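Local coordinates for protein Rho guanine nucleotide exchange factor 12 (Homo sapiens, PDB 1TXD) that acts as a guanine nucleotide exchange factor for the RhoA GTPase, through the DH and PH domains that make up this chain, at residues Q8-E13 with T95-Q100; L319-V324 with V336-D341. The protein carries 1 engineered substitution. All coordinates share one frame; numbering follows the deposited sequence.

The two contacts sit at opposite ends of an elongated DH/PH chain, on opposite sides of its centre, with their own centres about 73 Å apart and their nearest atoms about 54 Å apart. They follow one another along the sequence: interaction 1 is complete before interaction 2 begins. Interaction 1 sets the chain's N-terminal helical turns against the loop between helices 72-90 and 102-109 of the DH helical bundle. Interaction 2 pairs strands 322-326 and 333-339 in the PH beta sandwich. They share no helix, strand or sheet; the long helix 191-230 lies between them in sequence. Interaction 1 is thus packing at the far end of the DH part and interaction 2 strand pairing within the PH domain.

Interaction 1 (Q8-E13 with T95-Q100)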
loop_
_atom_site.group_PDB
_atom_site.type_symbol
_atom_site.label_atom_id
_atom_site.label_comp_id
_atom_site.label_asym_id
_atom_site.label_seq_id
_atom_site.Cartn_x
_atom_site.Cartn_y
_atom_site.Cartn_z
ATOM N N GLN A 8 -22.413 20.123 -24.160
ATOM C CA GLN A 8 -22.753 21.452 -23.649
ATOM C C GLN A 8 -21.759 22.524 -24.103
ATOM O O GLN A 8 -22.168 23.622 -24.479
ATOM C CB GLN A 8 -22.814 21.424 -22.115
ATOM C CG GLN A 8 -23.110 22.775 -21.445
ATOM C CD GLN A 8 -24.458 23.374 -21.848
ATOM O OE1 GLN A 8 -24.511 24.490 -22.361
ATOM N NE2 GLN A 8 -25.543 22.633 -21.620
ATOM N N LEU A 9 -20.466 22.220 -24.041
ATOM C CA LEU A 9 -19.461 23.115 -24.603
ATOM C C LEU A 9 -19.796 23.404 -26.064
ATOM O O LEU A 9 -20.254 24.503 -26.389
ATOM C CB LEU A 9 -18.037 22.524 -24.499
ATOM C CG LEU A 9 -17.260 22.679 -23.177
ATOM C CD1 LEU A 9 -15.991 21.797 -23.147
ATOM C CD2 LEU A 9 -16.906 24.147 -22.922
ATOM N N VAL A 10 -19.615 22.395 -26.920
ATOM C CA VAL A 10 -19.617 22.594 -28.379
ATOM C C VAL A 10 -20.951 23.080 -28.902
ATOM O O VAL A 10 -22.004 22.606 -28.459
ATOM C CB VAL A 10 -19.309 21.296 -29.178
ATOM C CG1 VAL A 10 -18.981 21.640 -30.639
ATOM C CG2 VAL A 10 -18.174 20.498 -28.546
ATOM N N SER A 11 -20.896 24.000 -29.863
ATOM C CA SER A 11 -22.090 24.390 -30.597
ATOM C C SER A 11 -22.757 23.118 -31.156
ATOM O O SER A 11 -22.066 22.218 -31.630
ATOM C CB SER A 11 -21.751 25.414 -31.699
ATOM O OG SER A 11 -21.339 24.812 -32.915
ATOM N N ARG A 12 -24.085 23.025 -31.058
ATOM C CA ARG A 12 -24.842 21.875 -31.591
ATOM C C ARG A 12 -24.704 21.731 -33.110
ATOM O O ARG A 12 -24.888 20.643 -33.657
ATOM C CB ARG A 12 -26.337 22.000 -31.265
ATOM C CG ARG A 12 -26.669 22.125 -29.790
ATOM C CD ARG A 12 -28.083 21.708 -29.426
ATOM N NE ARG A 12 -29.101 22.548 -30.061
ATOM C CZ ARG A 12 -30.396 22.567 -29.722
ATOM N NH1 ARG A 12 -30.856 21.802 -28.734
ATOM N NH2 ARG A 12 -31.238 23.361 -30.376
ATOM N N GLU A 13 -24.385 22.839 -33.774
ATOM C CA GLU A 13 -24.376 22.918 -35.231
ATOM C C GLU A 13 -23.035 22.518 -35.839
ATOM O O GLU A 13 -22.868 22.525 -37.061
ATOM C CB GLU A 13 -24.754 24.340 -35.640
ATOM C CG GLU A 13 -26.263 24.561 -35.776
ATOM C CD GLU A 13 -26.943 25.050 -34.507
ATOM O OE1 GLU A 13 -26.301 25.020 -33.430
ATOM O OE2 GLU A 13 -28.129 25.470 -34.587
ATOM N N THR A 95 -13.479 25.635 -30.770
ATOM C CA THR A 95 -14.515 24.607 -31.008
ATOM C C THR A 95 -14.892 23.772 -29.764
ATOM O O THR A 95 -15.986 23.193 -29.724
ATOM C CB THR A 95 -14.101 23.640 -32.155
ATOM O OG1 THR A 95 -12.677 23.432 -32.149
ATOM C CG2 THR A 95 -14.391 24.255 -33.526
ATOM N N SER A 96 -13.993 23.713 -28.774
ATOM C CA SER A 96 -14.105 22.816 -27.615
ATOM C C SER A 96 -13.999 21.351 -28.029
ATOM O O SER A 96 -14.026 20.451 -27.185
ATOM C CB SER A 96 -15.377 23.066 -26.809
ATOM O OG SER A 96 -15.726 24.433 -26.837
ATOM N N VAL A 97 -13.844 21.131 -29.331
ATOM C CA VAL A 97 -13.522 19.829 -29.875
ATOM C C VAL A 97 -12.017 19.671 -29.770
ATOM O O VAL A 97 -11.263 20.535 -30.198
ATOM C CB VAL A 97 -13.952 19.714 -31.330
ATOM C CG1 VAL A 97 -13.541 18.369 -31.925
ATOM C CG2 VAL A 97 -15.428 19.919 -31.425
ATOM N N ILE A 98 -11.602 18.560 -29.180
ATOM C CA ILE A 98 -10.204 18.267 -28.968
ATOM C C ILE A 98 -9.778 17.444 -30.155
ATOM O O ILE A 98 -10.509 16.546 -30.570
ATOM C CB ILE A 98 -10.032 17.486 -27.658
ATOM C CG1 ILE A 98 -10.244 18.424 -26.465
ATOM C CG2 ILE A 98 -8.687 16.834 -27.572
ATOM C CD1 ILE A 98 -11.513 18.138 -25.718
ATOM N N ASP A 99 -8.592 17.728 -30.676
ATOM C CA ASP A 99 -8.072 16.952 -31.792
ATOM C C ASP A 99 -7.181 15.851 -31.241
ATOM O O ASP A 99 -7.658 15.050 -30.435
ATOM C CB ASP A 99 -7.386 17.857 -32.832
ATOM C CG ASP A 99 -8.380 18.766 -33.559
ATOM O OD1 ASP A 99 -9.463 18.270 -34.003
ATOM O OD2 ASP A 99 -8.164 19.992 -33.727
ATOM N N GLN A 100 -5.901 15.852 -31.611
ATOM C CA GLN A 100 -4.969 14.779 -31.303
ATOM C C GLN A 100 -4.559 14.919 -29.856
ATOM O O GLN A 100 -4.400 16.034 -29.394
ATOM C CB GLN A 100 -3.696 14.890 -32.156
ATOM C CG GLN A 100 -3.912 15.193 -33.634
ATOM C CD GLN A 100 -4.781 14.134 -34.298
ATOM O OE1 GLN A 100 -4.507 12.942 -34.157
ATOM N NE2 GLN A 100 -5.837 14.555 -34.984
#
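Leu9 and Val10 lie against Thr95, Ser96 and Val97, bringing the N-terminal part of the chain onto the loop between helices 72-90 and 102-109. The side chain of Leu9 meets Ser96 at every branch. Its CB makes the closest approach, with Leu9 CB 3.6 Å from Ser96 CB. One bond further out, Leu9 CG, set beside the backbone N and anti to the carbonyl carbon (chi1 -83°), is 4.1 Å from Ser96 CB. There the side chain forks: Leu9 CD1 stays beside that methylene, 3.9 Å from Ser96 CB, while Leu9 CD2 comes nearest the hydroxyl, 4.1 Å from Ser96 OG.

Val10 spreads its two methyls over the residues on either side of Ser96, Thr95 and Val97. Val10 CG1, anti to the backbone N (chi1 -166°), lies 3.5 Å from Thr95 O, and Val10 CG2 is 3.7 Å from the same Thr95 O. Both methyls also touch one branch of the second valine, Val97 CG2, which is 4.0 Å from Val10 CG2; the two valine side chains cross obliquely. The left-handed backbone turn at Ser96 lies between the two residues that Val10 touches.

Partners outside the two segments help hold the loop: Asn93 ND2 bonds to Val97 O, and Val97 packs on Gln26 of helix 20-57. Ser96 OG makes a weak hydrogen bond to Glu94 O, and Ser96 O a weak one with Trp6 NE1, a second link to the N-terminal helix. Between the two segments the contact is van der Waals packing over a modest 185 Å², with buried Val10 and Val97 forming its apolar part. With no directional bond across it, the fit depends on complementary shape, supplemented by the weak bond from Trp6.

Interaction 2 (L319-V324 with V336-D341); sequences LSTVLV and VISMSD
Val336 touches Val322 methyl to methyl, Val336 CG1 to Val322 CG1 at 3.8 Å, and also packs on Leu349 of strand 344-350. Ile337 forms the hydrogen-bonded antiparallel pair with Leu323: Ile337 N reaches Leu323 O at 3.0 Å. In return Ile337 O accepts Leu323 N at 3.1 Å, and also a CA-H contact from Val322, whose CA is 3.3 Å away from that Ile337 O. These rungs belong to the beta hairpin 322-326/333-339 of the PH-domain sandwich; Val322, Val324 and Val336 share one face, Leu323 and Ile337 the other. Ser338 donates its OG to Thr321 OG1 at 2.8 Å. With chi1 at 68°, that OG1 lies between the threonine's own N and carbonyl carbon, and it bonds to Lys318 O as well. A valine in place of Thr321 would probably leave both Ser338 OG and Lys318 O without this mate. Met339 N makes a longer, bent bond (3.3 Å) to Thr321 O, just beyond the strand pairing, while Met339 O lies 3.2 Å from Thr321 CB.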
loop_
_atom_site.group_PDB
_atom_site.type_symbol
_atom_site.label_atom_id
_atom_site.label_comp_id
_atom_site.label_asym_id
_atom_site.label_seq_id
_atom_site.Cartn_x
_atom_site.Cartn_y
_atom_site.Cartn_z
ATOM N N LEU A 319 17.663 -19.454 11.946
ATOM C CA LEU A 319 17.504 -20.279 10.740
ATOM C C LEU A 319 18.828 -20.829 10.191
ATOM O O LEU A 319 18.833 -21.797 9.426
ATOM C CB LEU A 319 16.786 -19.483 9.635
ATOM C CG LEU A 319 15.329 -19.097 9.905
ATOM C CD1 LEU A 319 14.829 -18.126 8.844
ATOM C CD2 LEU A 319 14.428 -20.329 9.969
ATOM N N SER A 320 19.938 -20.209 10.581
ATOM C CA SER A 320 21.272 -20.633 10.162
ATOM C C SER A 320 21.626 -22.053 10.625
ATOM O O SER A 320 22.559 -22.667 10.106
ATOM C CB SER A 320 22.305 -19.658 10.719
ATOM O OG SER A 320 23.585 -19.915 10.182
ATOM N N THR A 321 20.881 -22.553 11.605
ATOM C CA THR A 321 21.149 -23.829 12.247
ATOM C C THR A 321 20.020 -24.838 12.056
ATOM O O THR A 321 20.100 -25.945 12.568
ATOM C CB THR A 321 21.334 -23.593 13.760
ATOM O OG1 THR A 321 20.081 -23.198 14.352
ATOM C CG2 THR A 321 22.282 -22.419 14.035
ATOM N N VAL A 322 18.972 -24.464 11.329
ATOM C CA VAL A 322 17.749 -25.258 11.307
ATOM C C VAL A 322 17.783 -26.376 10.274
ATOM O O VAL A 322 18.319 -26.222 9.174
ATOM C CB VAL A 322 16.499 -24.381 11.080
ATOM C CG1 VAL A 322 15.255 -25.228 10.849
ATOM C CG2 VAL A 322 16.272 -23.501 12.276
ATOM N N LEU A 323 17.224 -27.512 10.682
ATOM C CA LEU A 323 16.837 -28.592 9.792
ATOM C C LEU A 323 15.371 -28.864 10.077
ATOM O O LEU A 323 14.933 -28.819 11.222
ATOM C CB LEU A 323 17.677 -29.853 10.061
ATOM C CG LEU A 323 19.090 -29.895 9.464
ATOM C CD1 LEU A 323 19.815 -31.160 9.893
ATOM C CD2 LEU A 323 19.039 -29.793 7.933
ATOM N N VAL A 324 14.605 -29.130 9.032
ATOM C CA VAL A 324 13.175 -29.402 9.192
ATOM C C VAL A 324 12.871 -30.777 8.615
ATOM O O VAL A 324 13.528 -31.204 7.676
ATOM C CB VAL A 324 12.323 -28.329 8.499
ATOM C CG1 VAL A 324 10.830 -28.615 8.660
ATOM C CG2 VAL A 324 12.655 -26.960 9.068
ATOM N N VAL A 336 11.193 -28.829 13.918
ATOM C CA VAL A 336 12.173 -27.812 13.663
ATOM C C VAL A 336 13.280 -28.174 14.610
ATOM O O VAL A 336 13.039 -28.433 15.780
ATOM C CB VAL A 336 11.624 -26.395 13.917
ATOM C CG1 VAL A 336 12.679 -25.363 13.598
ATOM C CG2 VAL A 336 10.377 -26.157 13.078
ATOM N N ILE A 337 14.497 -28.195 14.092
ATOM C CA ILE A 337 15.618 -28.732 14.807
ATOM C C ILE A 337 16.737 -27.719 14.779
ATOM O O ILE A 337 17.346 -27.511 13.732
ATOM C CB ILE A 337 16.078 -30.060 14.137
ATOM C CG1 ILE A 337 14.890 -31.022 13.943
ATOM C CG2 ILE A 337 17.163 -30.714 14.959
ATOM C CD1 ILE A 337 15.308 -32.440 13.546
ATOM N N SER A 338 17.023 -27.104 15.925
ATOM C CA SER A 338 18.106 -26.124 16.014
ATOM C C SER A 338 19.415 -26.754 16.485
ATOM O O SER A 338 19.441 -27.475 17.474
ATOM C CB SER A 338 17.717 -24.951 16.923
ATOM O OG SER A 338 18.164 -23.730 16.356
ATOM N N MET A 339 20.495 -26.437 15.773
ATOM C CA MET A 339 21.827 -26.983 16.016
ATOM C C MET A 339 22.774 -25.967 16.665
ATOM O O MET A 339 23.081 -24.932 16.070
ATOM C CB MET A 339 22.434 -27.440 14.681
ATOM C CG MET A 339 21.772 -28.683 14.084
ATOM S SD MET A 339 21.960 -30.164 15.127
ATOM C CE MET A 339 23.754 -30.139 15.489
ATOM N N SER A 340 23.225 -26.262 17.883
ATOM C CA SER A 340 24.318 -25.515 18.501
ATOM C C SER A 340 25.567 -26.388 18.486
ATOM O O SER A 340 25.528 -27.537 18.030
ATOM C CB SER A 340 23.976 -25.076 19.936
ATOM O OG SER A 340 23.032 -25.924 20.560
ATOM N N ASP A 341 26.672 -25.838 18.980
ATOM C CA ASP A 341 27.912 -26.599 19.146
ATOM C C ASP A 341 27.793 -27.696 20.218
ATOM O O ASP A 341 28.702 -28.516 20.363
ATOM C CB ASP A 341 29.077 -25.660 19.483
ATOM C CG ASP A 341 29.438 -24.733 18.334
ATOM O OD1 ASP A 341 28.695 -24.690 17.331
ATOM O OD2 ASP A 341 30.449 -24.002 18.349
#